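Local coordinates for protein SAM-dependent methyltransferase (Exiguobacterium sibiricum 255-15, PDB 3D2L) that probably transfers a methyl group from S-adenosylmethionine to an acceptor substrate that is not identified, at residues Y9-L14 with V192-H197; R89-P94 with F120-R125; Q111-V116 with I207-E212; T145-K150 with L172-E177. All coordinates share one frame; numbering follows the deposited sequence.

Contact 1 of 4, residues Y9-L14 with V192-H197; sequences YVYDEL and VDETHH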
loop_
_atom_site.group_PDB
_atom_site.type_symbol
_atom_site.label_atom_id
_atom_site.label_comp_id
_atom_site.label_asym_id
_atom_site.label_seq_id
_atom_site.Cartn_x
_atom_site.Cartn_y
_atom_site.Cartn_z
ATOM N N TYR A 9 -7.383 -14.242 -4.249
ATOM C CA TYR A 9 -8.509 -14.052 -3.288
ATOM C C TYR A 9 -8.189 -14.333 -1.801
ATOM O O TYR A 9 -8.871 -13.814 -0.896
ATOM C CB TYR A 9 -9.777 -14.799 -3.720
ATOM C CG TYR A 9 -10.469 -14.054 -4.842
ATOM C CD1 TYR A 9 -11.083 -12.803 -4.601
ATOM C CD2 TYR A 9 -10.493 -14.563 -6.142
ATOM C CE1 TYR A 9 -11.709 -12.086 -5.630
ATOM C CE2 TYR A 9 -11.127 -13.859 -7.175
ATOM C CZ TYR A 9 -11.725 -12.620 -6.915
ATOM O OH TYR A 9 -12.332 -11.925 -7.945
ATOM N N VAL A 10 -7.152 -15.124 -1.546
ATOM C CA VAL A 10 -6.757 -15.390 -0.173
ATOM C C VAL A 10 -6.333 -14.071 0.513
ATOM O O VAL A 10 -6.442 -13.927 1.748
ATOM C CB VAL A 10 -5.625 -16.456 -0.079
ATOM C CG1 VAL A 10 -6.046 -17.714 -0.815
ATOM C CG2 VAL A 10 -4.278 -15.898 -0.592
ATOM N N TYR A 11 -5.850 -13.114 -0.282
ATOM C CA TYR A 11 -5.468 -11.810 0.258
ATOM C C TYR A 11 -6.705 -10.997 0.606
ATOM O O TYR A 11 -6.717 -10.298 1.615
ATOM C CB TYR A 11 -4.570 -11.034 -0.698
ATOM C CG TYR A 11 -3.211 -11.656 -0.854
ATOM C CD1 TYR A 11 -2.309 -11.682 0.220
ATOM C CD2 TYR A 11 -2.807 -12.205 -2.072
ATOM C CE1 TYR A 11 -1.040 -12.253 0.080
ATOM C CE2 TYR A 11 -1.542 -12.774 -2.222
ATOM C CZ TYR A 11 -0.671 -12.791 -1.145
ATOM O OH TYR A 11 0.570 -13.341 -1.302
ATOM N N ASP A 12 -7.750 -11.102 -0.204
ATOM C CA ASP A 12 -8.970 -10.352 0.081
ATOM C C ASP A 12 -9.629 -10.850 1.358
ATOM O O ASP A 12 -10.194 -10.055 2.131
ATOM C CB ASP A 12 -9.909 -10.367 -1.117
ATOM C CG ASP A 12 -9.448 -9.400 -2.217
ATOM O OD1 ASP A 12 -8.354 -8.826 -2.075
ATOM O OD2 ASP A 12 -10.168 -9.175 -3.203
ATOM N N GLU A 13 -9.543 -12.157 1.601
ATOM C CA GLU A 13 -10.087 -12.694 2.826
ATOM C C GLU A 13 -9.218 -12.234 3.993
ATOM O O GLU A 13 -9.731 -11.657 4.932
ATOM C CB GLU A 13 -10.210 -14.200 2.764
ATOM C CG GLU A 13 -11.301 -14.690 1.805
ATOM C CD GLU A 13 -11.500 -16.197 1.932
ATOM O OE1 GLU A 13 -10.472 -16.946 1.959
ATOM O OE2 GLU A 13 -12.677 -16.614 2.038
ATOM N N LEU A 14 -7.904 -12.425 3.924
ATOM C CA LEU A 14 -7.038 -11.954 5.001
ATOM C C LEU A 14 -7.349 -10.510 5.438
ATOM O O LEU A 14 -7.163 -10.183 6.616
ATOM C CB LEU A 14 -5.541 -12.067 4.605
ATOM C CG LEU A 14 -4.450 -11.656 5.636
ATOM C CD1 LEU A 14 -3.109 -12.337 5.350
ATOM C CD2 LEU A 14 -4.256 -10.132 5.743
ATOM N N VAL A 192 0.021 -23.196 0.407
ATOM C CA VAL A 192 0.921 -22.257 -0.290
ATOM C C VAL A 192 1.684 -21.461 0.766
ATOM O O VAL A 192 1.079 -20.853 1.644
ATOM C CB VAL A 192 0.195 -21.252 -1.206
ATOM C CG1 VAL A 192 1.232 -20.330 -1.883
ATOM C CG2 VAL A 192 -0.621 -21.972 -2.273
ATOM N N ASP A 193 3.008 -21.487 0.676
ATOM C CA ASP A 193 3.891 -20.750 1.581
ATOM C C ASP A 193 4.508 -19.572 0.827
ATOM O O ASP A 193 4.981 -19.743 -0.300
ATOM C CB ASP A 193 5.044 -21.651 2.051
ATOM C CG ASP A 193 4.574 -22.832 2.897
ATOM O OD1 ASP A 193 3.694 -22.658 3.753
ATOM O OD2 ASP A 193 5.112 -23.933 2.717
ATOM N N GLU A 194 4.500 -18.397 1.442
ATOM C CA GLU A 194 5.087 -17.174 0.876
ATOM C C GLU A 194 5.905 -16.414 1.912
ATOM O O GLU A 194 5.599 -16.466 3.100
ATOM C CB GLU A 194 3.991 -16.218 0.429
ATOM C CG GLU A 194 3.285 -16.630 -0.785
ATOM C CD GLU A 194 2.298 -15.580 -1.242
ATOM O OE1 GLU A 194 1.859 -14.763 -0.383
ATOM O OE2 GLU A 194 1.959 -15.581 -2.455
ATOM N N THR A 195 6.931 -15.695 1.452
ATOM C CA THR A 195 7.737 -14.878 2.330
ATOM C C THR A 195 7.710 -13.458 1.765
ATOM O O THR A 195 7.959 -13.245 0.598
ATOM C CB THR A 195 9.178 -15.374 2.430
ATOM O OG1 THR A 195 9.159 -16.774 2.717
ATOM C CG2 THR A 195 9.921 -14.646 3.545
ATOM N N HIS A 196 7.354 -12.518 2.622
ATOM C CA HIS A 196 7.264 -11.106 2.291
ATOM C C HIS A 196 8.211 -10.356 3.191
ATOM O O HIS A 196 8.379 -10.705 4.352
ATOM C CB HIS A 196 5.832 -10.624 2.448
ATOM C CG HIS A 196 4.870 -11.336 1.536
ATOM N ND1 HIS A 196 4.722 -11.005 0.205
ATOM C CD2 HIS A 196 4.052 -12.391 1.750
ATOM C CE1 HIS A 196 3.842 -11.813 -0.356
ATOM N NE2 HIS A 196 3.412 -12.657 0.561
ATOM N N HIS A 197 8.813 -9.314 2.626
ATOM C CA HIS A 197 9.794 -8.510 3.320
ATOM C C HIS A 197 9.322 -7.080 3.383
ATOM O O HIS A 197 8.923 -6.512 2.372
ATOM C CB HIS A 197 11.128 -8.575 2.574
ATOM C CG HIS A 197 11.693 -9.956 2.516
ATOM N ND1 HIS A 197 12.425 -10.498 3.549
ATOM C CD2 HIS A 197 11.563 -10.937 1.588
ATOM C CE1 HIS A 197 12.747 -11.744 3.247
ATOM N NE2 HIS A 197 12.231 -12.035 2.065
#
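The N-terminal helix 9-14 faces the edge strand 189-199 of the four-stranded antiparallel sheet, and a cluster of Y11, E194 and H196 joins them. The backbones stay far apart: the nearest CA atoms, of Y11 and E194, are 11.9 Å from each other. Y11 is the residue of the helix that bridges the gap. Its CG lies beside the backbone N and anti to the carbonyl carbon (chi1 -68°), and the ring points its hydroxyl at the strand. E194 reaches back from the opposite direction on an extended chain. Its carboxylate plane is turned 28° from the tyrosine ring. The modelled approach of Y11 OH to E194 is too close, so the exact place of the hydroxyl is doubtful. H196 lies two residues along the same strand. Its NE2 donates to E194 OE1 at 2.8 Å with an angle of 159°, and OE1 sits in the plane of the imidazole at its edge. The place of OE1 is also less sure. F7 also touches E194, and V10 packs on strand 173-183. The pair on the strand is a His-carboxylate hydrogen bond, here met by a tyrosine from a helix over the sheet.

Contact 2 of 4, residues R89-P94 with F120-R125; sequences RELELP and FDSAAR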
loop_
_atom_site.group_PDB
_atom_site.type_symbol
_atom_site.label_atom_id
_atom_site.label_comp_id
_atom_site.label_asym_id
_atom_site.label_seq_id
_atom_site.Cartn_x
_atom_site.Cartn_y
_atom_site.Cartn_z
ATOM N N ARG A 89 8.886 1.770 -8.560
ATOM C CA ARG A 89 10.084 2.569 -8.825
ATOM C C ARG A 89 10.302 3.044 -10.231
ATOM O O ARG A 89 11.262 3.776 -10.462
ATOM C CB ARG A 89 11.383 1.954 -8.421
ATOM C CG ARG A 89 11.508 0.624 -8.350
ATOM C CD ARG A 89 11.658 0.235 -6.913
ATOM N NE ARG A 89 12.727 -0.733 -6.964
ATOM C CZ ARG A 89 12.599 -2.045 -7.119
ATOM N NH1 ARG A 89 11.405 -2.610 -7.174
ATOM N NH2 ARG A 89 13.717 -2.794 -7.182
ATOM N N GLU A 90 9.472 2.616 -11.162
ATOM C CA GLU A 90 9.617 3.026 -12.541
ATOM C C GLU A 90 8.268 3.258 -13.149
ATOM O O GLU A 90 7.972 2.746 -14.221
ATOM C CB GLU A 90 10.448 1.984 -13.330
ATOM C CG GLU A 90 9.996 0.562 -13.110
ATOM C CD GLU A 90 10.820 -0.498 -13.857
ATOM O OE1 GLU A 90 12.066 -0.365 -13.928
ATOM O OE2 GLU A 90 10.205 -1.497 -14.324
ATOM N N LEU A 91 7.433 4.050 -12.474
ATOM C CA LEU A 91 6.105 4.342 -13.005
ATOM C C LEU A 91 6.179 5.076 -14.304
ATOM O O LEU A 91 7.046 5.922 -14.511
ATOM C CB LEU A 91 5.287 5.242 -12.101
ATOM C CG LEU A 91 4.955 4.733 -10.734
ATOM C CD1 LEU A 91 4.180 5.855 -10.056
ATOM C CD2 LEU A 91 4.149 3.433 -10.896
ATOM N N GLU A 92 5.220 4.794 -15.164
ATOM C CA GLU A 92 5.166 5.499 -16.412
ATOM C C GLU A 92 3.746 5.433 -16.927
ATOM O O GLU A 92 3.275 4.374 -17.346
ATOM C CB GLU A 92 6.185 4.938 -17.395
ATOM C CG GLU A 92 6.370 5.854 -18.606
ATOM C CD GLU A 92 7.670 5.606 -19.342
ATOM O OE1 GLU A 92 8.402 4.652 -18.988
ATOM O OE2 GLU A 92 7.946 6.378 -20.267
ATOM N N LEU A 93 3.058 6.569 -16.826
ATOM C CA LEU A 93 1.686 6.699 -17.279
ATOM C C LEU A 93 1.653 7.759 -18.354
ATOM O O LEU A 93 2.400 8.728 -18.291
ATOM C CB LEU A 93 0.771 7.041 -16.108
ATOM C CG LEU A 93 0.662 5.897 -15.100
ATOM C CD1 LEU A 93 0.043 6.373 -13.809
ATOM C CD2 LEU A 93 -0.134 4.696 -15.688
ATOM N N PRO A 94 0.810 7.558 -19.370
ATOM C CA PRO A 94 0.730 8.502 -20.483
ATOM C C PRO A 94 -0.075 9.753 -20.167
ATOM O O PRO A 94 0.302 10.848 -20.597
ATOM C CB PRO A 94 0.042 7.684 -21.579
ATOM C CG PRO A 94 -0.797 6.676 -20.829
ATOM C CD PRO A 94 -0.096 6.404 -19.542
ATOM N N PHE A 120 10.263 7.817 -5.327
ATOM C CA PHE A 120 9.935 9.238 -5.184
ATOM C C PHE A 120 10.238 10.064 -6.425
ATOM O O PHE A 120 9.445 10.946 -6.800
ATOM C CB PHE A 120 10.588 9.848 -3.952
ATOM C CG PHE A 120 10.096 9.323 -2.649
ATOM C CD1 PHE A 120 8.892 8.597 -2.526
ATOM C CD2 PHE A 120 10.795 9.636 -1.486
ATOM C CE1 PHE A 120 8.472 8.153 -1.303
ATOM C CE2 PHE A 120 10.357 9.200 -0.241
ATOM C CZ PHE A 120 9.194 8.482 -0.138
ATOM N N ASP A 121 11.400 9.822 -7.052
ATOM C CA ASP A 121 11.734 10.452 -8.338
ATOM C C ASP A 121 10.724 10.123 -9.421
ATOM O O ASP A 121 10.373 10.989 -10.216
ATOM C CB ASP A 121 13.169 10.060 -8.806
ATOM C CG ASP A 121 14.249 10.882 -8.154
ATOM O OD1 ASP A 121 13.936 11.794 -7.347
ATOM O OD2 ASP A 121 15.447 10.604 -8.433
ATOM N N SER A 122 10.271 8.871 -9.476
ATOM C CA SER A 122 9.274 8.454 -10.452
ATOM C C SER A 122 7.950 9.198 -10.222
ATOM O O SER A 122 7.277 9.679 -11.184
ATOM C CB SER A 122 9.108 6.937 -10.317
ATOM O OG SER A 122 7.986 6.463 -10.986
ATOM N N ALA A 123 7.594 9.319 -8.948
ATOM C CA ALA A 123 6.358 10.023 -8.552
ATOM C C ALA A 123 6.462 11.489 -9.000
ATOM O O ALA A 123 5.516 12.047 -9.587
ATOM C CB ALA A 123 6.127 9.897 -6.989
ATOM N N ALA A 124 7.604 12.111 -8.756
ATOM C CA ALA A 124 7.817 13.511 -9.093
ATOM C C ALA A 124 7.740 13.748 -10.600
ATOM O O ALA A 124 7.296 14.819 -11.044
ATOM C CB ALA A 124 9.144 14.004 -8.530
ATOM N N ARG A 125 8.221 12.785 -11.390
ATOM C CA ARG A 125 8.166 12.928 -12.839
ATOM C C ARG A 125 6.742 12.857 -13.359
ATOM O O ARG A 125 6.443 13.472 -14.364
ATOM C CB ARG A 125 9.001 11.868 -13.551
ATOM C CG ARG A 125 10.482 12.079 -13.457
ATOM C CD ARG A 125 11.218 11.217 -14.429
ATOM N NE ARG A 125 10.963 9.805 -14.209
ATOM C CZ ARG A 125 11.618 8.999 -13.372
ATOM N NH1 ARG A 125 12.619 9.418 -12.607
ATOM N NH2 ARG A 125 11.259 7.726 -13.322
HETATM O O HOH W 1 12.992 6.773 -10.627
HETATM O O HOH W 2 7.559 8.508 -13.683
#
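S122 turns its hydroxyl from helix 113-126 toward the backbone of L91, in the loop between strands 82-85 and 97-102. The side chain swings OG anti to its own nitrogen (chi1 167°), which brings it against the loop. L91 N donates to S122 OG at 2.9 Å, with a bent angle of 131°. S122 has two conformers, so this bond may be made only part of the time. The L91 side chain leans over the same oxygen: its CB is 3.2 Å from S122 OG. Its CG follows at 3.5 Å from that OG. The leucine then runs on to L126 of the helix and I40 of strand 36-40. S122 CB lies 3.8 Å from R89 O.

Water adds a second tie. Water 2 donates to L91 O and to S122 O, each at 2.8 Å, and so links the two backbones. R125 reaches over its own helix, with D121 O and S122 CA against one face of its guanidinium. Water 1 lies at the guanidinium edge, in plane, and is bound weakly to R125 NH1 and R89 O. R89 starts off away from segment 120-125; its side chain packs on Q118 and T119, and NH1 forms a salt bridge with D87. The contact fixes a loop between two parallel strands onto a flanking helix, as in the alpha/beta Rossmann-like fold of class I methyltransferases.

Contact 3 of 4, residues Q111-V116 with I207-E212; sequences QTEADV and ITWLRE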
loop_
_atom_site.group_PDB
_atom_site.type_symbol
_atom_site.label_atom_id
_atom_site.label_comp_id
_atom_site.label_asym_id
_atom_site.label_seq_id
_atom_site.Cartn_x
_atom_site.Cartn_y
_atom_site.Cartn_z
ATOM N N GLN A 111 12.958 -2.588 -0.675
ATOM C CA GLN A 111 14.012 -3.204 0.111
ATOM C C GLN A 111 15.208 -2.346 0.440
ATOM O O GLN A 111 15.878 -2.612 1.431
ATOM C CB GLN A 111 14.463 -4.489 -0.599
ATOM C CG GLN A 111 13.302 -5.498 -0.699
ATOM C CD GLN A 111 13.744 -6.897 -1.101
ATOM O OE1 GLN A 111 14.922 -7.132 -1.449
ATOM N NE2 GLN A 111 12.792 -7.834 -1.084
ATOM N N THR A 112 15.480 -1.326 -0.371
ATOM C CA THR A 112 16.670 -0.509 -0.155
ATOM C C THR A 112 16.299 0.958 -0.103
ATOM O O THR A 112 15.181 1.349 -0.411
ATOM C CB THR A 112 17.708 -0.716 -1.286
ATOM O OG1 THR A 112 17.123 -0.379 -2.549
ATOM C CG2 THR A 112 18.164 -2.161 -1.353
ATOM N N GLU A 113 17.250 1.749 0.346
ATOM C CA GLU A 113 17.117 3.191 0.360
ATOM C C GLU A 113 16.995 3.687 -1.081
ATOM O O GLU A 113 16.139 4.519 -1.384
ATOM C CB GLU A 113 18.290 3.805 1.109
ATOM C CG GLU A 113 18.343 3.272 2.582
ATOM C CD GLU A 113 19.415 3.918 3.438
ATOM O OE1 GLU A 113 19.841 5.051 3.103
ATOM O OE2 GLU A 113 19.798 3.310 4.468
ATOM N N ALA A 114 17.792 3.111 -1.979
ATOM C CA ALA A 114 17.752 3.472 -3.408
ATOM C C ALA A 114 16.393 3.279 -4.012
ATOM O O ALA A 114 15.932 4.122 -4.777
ATOM C CB ALA A 114 18.818 2.673 -4.203
ATOM N N ASP A 115 15.740 2.165 -3.682
ATOM C CA ASP A 115 14.395 1.870 -4.173
ATOM C C ASP A 115 13.406 2.949 -3.815
ATOM O O ASP A 115 12.507 3.282 -4.619
ATOM C CB ASP A 115 13.849 0.563 -3.542
ATOM C CG ASP A 115 14.603 -0.682 -3.929
ATOM O OD1 ASP A 115 15.294 -0.750 -4.953
ATOM O OD2 ASP A 115 14.417 -1.663 -3.177
ATOM N N VAL A 116 13.494 3.446 -2.575
ATOM C CA VAL A 116 12.615 4.509 -2.122
ATOM C C VAL A 116 12.903 5.833 -2.913
ATOM O O VAL A 116 11.990 6.501 -3.358
ATOM C CB VAL A 116 12.724 4.757 -0.584
ATOM C CG1 VAL A 116 11.715 5.824 -0.174
ATOM C CG2 VAL A 116 12.454 3.412 0.236
ATOM N N ILE A 207 11.059 12.144 5.123
ATOM C CA ILE A 207 10.940 13.603 4.868
ATOM C C ILE A 207 12.159 14.061 4.075
ATOM O O ILE A 207 12.026 14.786 3.125
ATOM C CB ILE A 207 10.846 14.424 6.193
ATOM C CG1 ILE A 207 9.504 14.168 6.927
ATOM C CG2 ILE A 207 11.015 15.954 5.925
ATOM C CD1 ILE A 207 9.523 14.575 8.477
ATOM N N THR A 208 13.353 13.620 4.460
ATOM C CA THR A 208 14.570 14.003 3.724
ATOM C C THR A 208 14.559 13.563 2.278
ATOM O O THR A 208 14.914 14.312 1.387
ATOM C CB THR A 208 15.823 13.417 4.422
ATOM O OG1 THR A 208 15.941 14.038 5.697
ATOM C CG2 THR A 208 17.072 13.710 3.616
ATOM N N TRP A 209 14.179 12.316 2.049
ATOM C CA TRP A 209 14.084 11.774 0.714
ATOM C C TRP A 209 13.047 12.480 -0.096
ATOM O O TRP A 209 13.272 12.731 -1.274
ATOM C CB TRP A 209 13.784 10.262 0.753
ATOM C CG TRP A 209 14.927 9.385 1.260
ATOM C CD1 TRP A 209 16.263 9.633 1.145
ATOM C CD2 TRP A 209 14.813 8.104 1.877
ATOM N NE1 TRP A 209 16.986 8.594 1.693
ATOM C CE2 TRP A 209 16.114 7.640 2.133
ATOM C CE3 TRP A 209 13.724 7.316 2.272
ATOM C CZ2 TRP A 209 16.353 6.429 2.767
ATOM C CZ3 TRP A 209 13.957 6.116 2.866
ATOM C CH2 TRP A 209 15.251 5.668 3.099
ATOM N N LEU A 210 11.893 12.773 0.501
ATOM C CA LEU A 210 10.862 13.539 -0.194
ATOM C C LEU A 210 11.392 14.895 -0.666
ATOM O O LEU A 210 11.187 15.259 -1.806
ATOM C CB LEU A 210 9.617 13.728 0.666
ATOM C CG LEU A 210 8.726 12.476 0.789
ATOM C CD1 LEU A 210 7.745 12.613 1.976
ATOM C CD2 LEU A 210 8.024 12.136 -0.565
ATOM N N ARG A 211 12.054 15.629 0.222
ATOM C CA ARG A 211 12.670 16.913 -0.161
ATOM C C ARG A 211 13.739 16.732 -1.256
ATOM O O ARG A 211 13.792 17.528 -2.184
ATOM C CB ARG A 211 13.255 17.586 1.064
ATOM C CG ARG A 211 12.187 18.004 2.049
ATOM C CD ARG A 211 12.816 18.501 3.338
ATOM N NE ARG A 211 11.790 18.821 4.330
ATOM C CZ ARG A 211 11.996 18.891 5.643
ATOM N NH1 ARG A 211 13.181 18.659 6.173
ATOM N NH2 ARG A 211 10.980 19.205 6.424
ATOM N N GLU A 212 14.591 15.705 -1.146
ATOM C CA GLU A 212 15.598 15.422 -2.191
ATOM C C GLU A 212 14.914 15.150 -3.551
ATOM O O GLU A 212 15.411 15.590 -4.587
ATOM C CB GLU A 212 16.523 14.279 -1.775
ATOM C CG GLU A 212 17.411 14.700 -0.648
ATOM C CD GLU A 212 18.322 13.619 -0.120
ATOM O OE1 GLU A 212 18.018 12.398 -0.280
ATOM O OE2 GLU A 212 19.329 14.031 0.505
HETATM O O HOH W 3 19.650 7.437 1.441
#
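W209 of helix 203-212 brings its six-membered ring up to V116 and E113 at the start of helix 113-126. This is the tight part. V116 CG1 comes to 3.5 Å from W209 CE3, and V116 CB lies 3.9 Å from W209 CZ3. E113 CB and CG each lie 3.7 Å from W209 CZ2. F120, one turn further on, and K117 also pack on the tryptophan, and Y201 meets it edge-to-face.

The solvent side begins where the E113 chain extends past the ring, bringing OE1 to the indole edge, in plane. Water 3 joins the two groups: it accepts from W209 NE1 at 2.9 Å and donates to E113 OE1. The indole N-H is thus satisfied by solvent. A leucine in place of W209 would probably uncover V116 and leave this water without its indole donor.

Just before E113, T112 and D115 form a capping box, though the place of T112 OG1 is less sure. In it T112 N meets D115 OD2 from well above the carboxylate plane. Q111 N is a further donor to OD2, at its anti lone pair. The contact is helix-helix packing beside the central sheet of a Rossmann-like methyltransferase fold, with the partner helix capped at its N-terminus.

Contact 4 of 4, residues T145-K150 with L172-E177; sequences TLFNGK and LSVVHE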
loop_
_atom_site.group_PDB
_atom_site.type_symbol
_atom_site.label_atom_id
_atom_site.label_comp_id
_atom_site.label_asym_id
_atom_site.label_seq_id
_atom_site.Cartn_x
_atom_site.Cartn_y
_atom_site.Cartn_z
ATOM N N THR A 145 7.335 -3.911 18.001
ATOM C CA THR A 145 6.288 -4.541 18.826
ATOM C C THR A 145 5.480 -5.635 18.097
ATOM O O THR A 145 5.722 -6.823 18.307
ATOM C CB THR A 145 5.318 -3.480 19.453
ATOM O OG1 THR A 145 4.647 -2.760 18.416
ATOM C CG2 THR A 145 6.070 -2.490 20.384
ATOM N N LEU A 146 4.558 -5.227 17.216
ATOM C CA LEU A 146 3.637 -6.138 16.512
ATOM C C LEU A 146 4.304 -7.091 15.520
ATOM O O LEU A 146 3.743 -8.147 15.204
ATOM C CB LEU A 146 2.527 -5.338 15.786
ATOM C CG LEU A 146 1.615 -4.507 16.704
ATOM C CD1 LEU A 146 0.678 -3.630 15.892
ATOM C CD2 LEU A 146 0.831 -5.413 17.656
ATOM N N PHE A 147 5.498 -6.726 15.048
ATOM C CA PHE A 147 6.235 -7.576 14.124
ATOM C C PHE A 147 7.478 -8.156 14.766
ATOM O O PHE A 147 8.341 -8.648 14.060
ATOM C CB PHE A 147 6.627 -6.811 12.863
ATOM C CG PHE A 147 5.447 -6.339 12.021
ATOM C CD1 PHE A 147 4.280 -7.086 11.927
ATOM C CD2 PHE A 147 5.564 -5.196 11.250
ATOM C CE1 PHE A 147 3.203 -6.644 11.127
ATOM C CE2 PHE A 147 4.529 -4.779 10.444
ATOM C CZ PHE A 147 3.368 -5.502 10.378
ATOM N N ASN A 148 7.541 -8.123 16.092
ATOM C CA ASN A 148 8.697 -8.611 16.850
ATOM C C ASN A 148 8.481 -10.029 17.411
ATOM O O ASN A 148 8.335 -10.219 18.621
ATOM C CB ASN A 148 8.994 -7.632 17.976
ATOM C CG ASN A 148 10.386 -7.815 18.574
ATOM O OD1 ASN A 148 11.128 -8.734 18.219
ATOM N ND2 ASN A 148 10.748 -6.917 19.477
ATOM N N GLY A 149 8.481 -11.013 16.513
ATOM C CA GLY A 149 8.280 -12.418 16.886
ATOM C C GLY A 149 6.848 -12.762 17.270
ATOM O O GLY A 149 6.620 -13.412 18.291
ATOM N N LYS A 150 5.886 -12.282 16.488
ATOM C CA LYS A 150 4.468 -12.539 16.725
ATOM C C LYS A 150 3.857 -13.532 15.732
ATOM O O LYS A 150 4.297 -13.664 14.587
ATOM C CB LYS A 150 3.688 -11.242 16.648
ATOM C CG LYS A 150 4.105 -10.184 17.692
ATOM C CD LYS A 150 3.889 -10.685 19.130
ATOM C CE LYS A 150 4.227 -9.645 20.199
ATOM N NZ LYS A 150 5.640 -9.233 20.150
ATOM N N LEU A 172 14.803 -2.104 11.554
ATOM C CA LEU A 172 13.413 -1.767 11.243
ATOM C C LEU A 172 12.863 -2.545 10.038
ATOM O O LEU A 172 12.083 -2.014 9.228
ATOM C CB LEU A 172 13.277 -0.258 11.031
ATOM C CG LEU A 172 13.773 0.662 12.154
ATOM C CD1 LEU A 172 13.509 2.130 11.760
ATOM C CD2 LEU A 172 13.110 0.291 13.485
ATOM N N SER A 173 13.251 -3.817 9.947
ATOM C CA SER A 173 12.783 -4.712 8.886
ATOM C C SER A 173 12.025 -5.879 9.516
ATOM O O SER A 173 12.197 -6.195 10.699
ATOM C CB SER A 173 13.949 -5.222 8.027
ATOM O OG SER A 173 14.695 -6.214 8.706
ATOM N N VAL A 174 11.165 -6.490 8.719
ATOM C CA VAL A 174 10.353 -7.625 9.152
ATOM C C VAL A 174 10.309 -8.611 8.003
ATOM O O VAL A 174 10.333 -8.205 6.832
ATOM C CB VAL A 174 8.894 -7.202 9.550
ATOM C CG1 VAL A 174 8.238 -6.493 8.416
ATOM C CG2 VAL A 174 8.002 -8.382 9.898
ATOM N N VAL A 175 10.321 -9.901 8.357
ATOM C CA VAL A 175 10.138 -11.013 7.432
ATOM C C VAL A 175 8.785 -11.606 7.813
ATOM O O VAL A 175 8.583 -12.014 8.951
ATOM C CB VAL A 175 11.243 -12.113 7.587
ATOM C CG1 VAL A 175 10.993 -13.260 6.629
ATOM C CG2 VAL A 175 12.619 -11.535 7.358
ATOM N N HIS A 176 7.829 -11.571 6.887
ATOM C CA HIS A 176 6.507 -12.162 7.111
ATOM C C HIS A 176 6.476 -13.521 6.454
ATOM O O HIS A 176 6.518 -13.601 5.220
ATOM C CB HIS A 176 5.404 -11.323 6.447
ATOM C CG HIS A 176 5.363 -9.911 6.919
ATOM N ND1 HIS A 176 5.123 -9.570 8.231
ATOM C CD2 HIS A 176 5.517 -8.744 6.244
ATOM C CE1 HIS A 176 5.142 -8.252 8.345
ATOM N NE2 HIS A 176 5.351 -7.728 7.148
ATOM N N GLU A 177 6.415 -14.586 7.257
ATOM C CA GLU A 177 6.331 -15.951 6.725
ATOM C C GLU A 177 4.886 -16.348 6.759
ATOM O O GLU A 177 4.317 -16.537 7.821
ATOM C CB GLU A 177 7.183 -16.919 7.526
ATOM C CG GLU A 177 8.662 -16.607 7.431
ATOM C CD GLU A 177 9.305 -17.044 6.135
ATOM O OE1 GLU A 177 8.582 -17.288 5.136
ATOM O OE2 GLU A 177 10.558 -17.169 6.129
#
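F147 turns one ring face to H176 and its CB to V174, both on strand 173-183. Its CG is anti to the carbonyl carbon (chi1 -64°), which puts the ring toward the strand. The imidazole comes edge-on. H176 CE1 stands 3.7 Å above the phenyl plane of F147, over the centre, and the planes are 76° apart. This is a T-shaped stack with centroids 4.9 Å apart. H176 NE2 is held by Q198 of the next strand, which helps set the turn of the ring. V174 takes a less common rotamer, with CG1 between N and the carbonyl carbon (chi1 56°). CG2 therefore lies anti to N and packs 3.6 Å from F147 CB. V174 CG1 lies 4.1 Å from F147 CD2.

F147 sits in a type I turn, closed by N148 N to T145 O at 3.1 Å. K150 NZ donates to the same T145 O at 3.0 Å, from the opposite face of the carbonyl plane. Replacing F147 with alanine would probably open a gap beside V174 and cost H176 this face.

H138 also meets F147 edge-to-face. F147 also touches W163 and A165 of strand 159-167. The turn follows helix 140-144 and enters strand 150-155 through a G1 beta bulge, where G149 and K150 face A165.

The four contacts divide between two regions of the fold. Contacts 2 and 3 share helix 113-126 beside the seven-stranded mixed sheet. Their centres are 14 Å apart, and F120 of one packs on W209 and L210 of the other. Contacts 1 and 4 lie on neighbouring strands of the four-stranded antiparallel sheet, 16 Å apart between centres. There T195 probably bonds to E177, and H196 to H176. Between centres, contact 2 is about 27 Å from contact 1 and 30 Å from contact 4, across the chain's centre. H197 packs on Q111, joining contacts 1 and 3. Contact 1 closes the longest loop, with contacts 2 and 4 nested inside it. Contact 3 crosses contacts 1 and 2 in sequence, so segments of the two regions alternate along the chain.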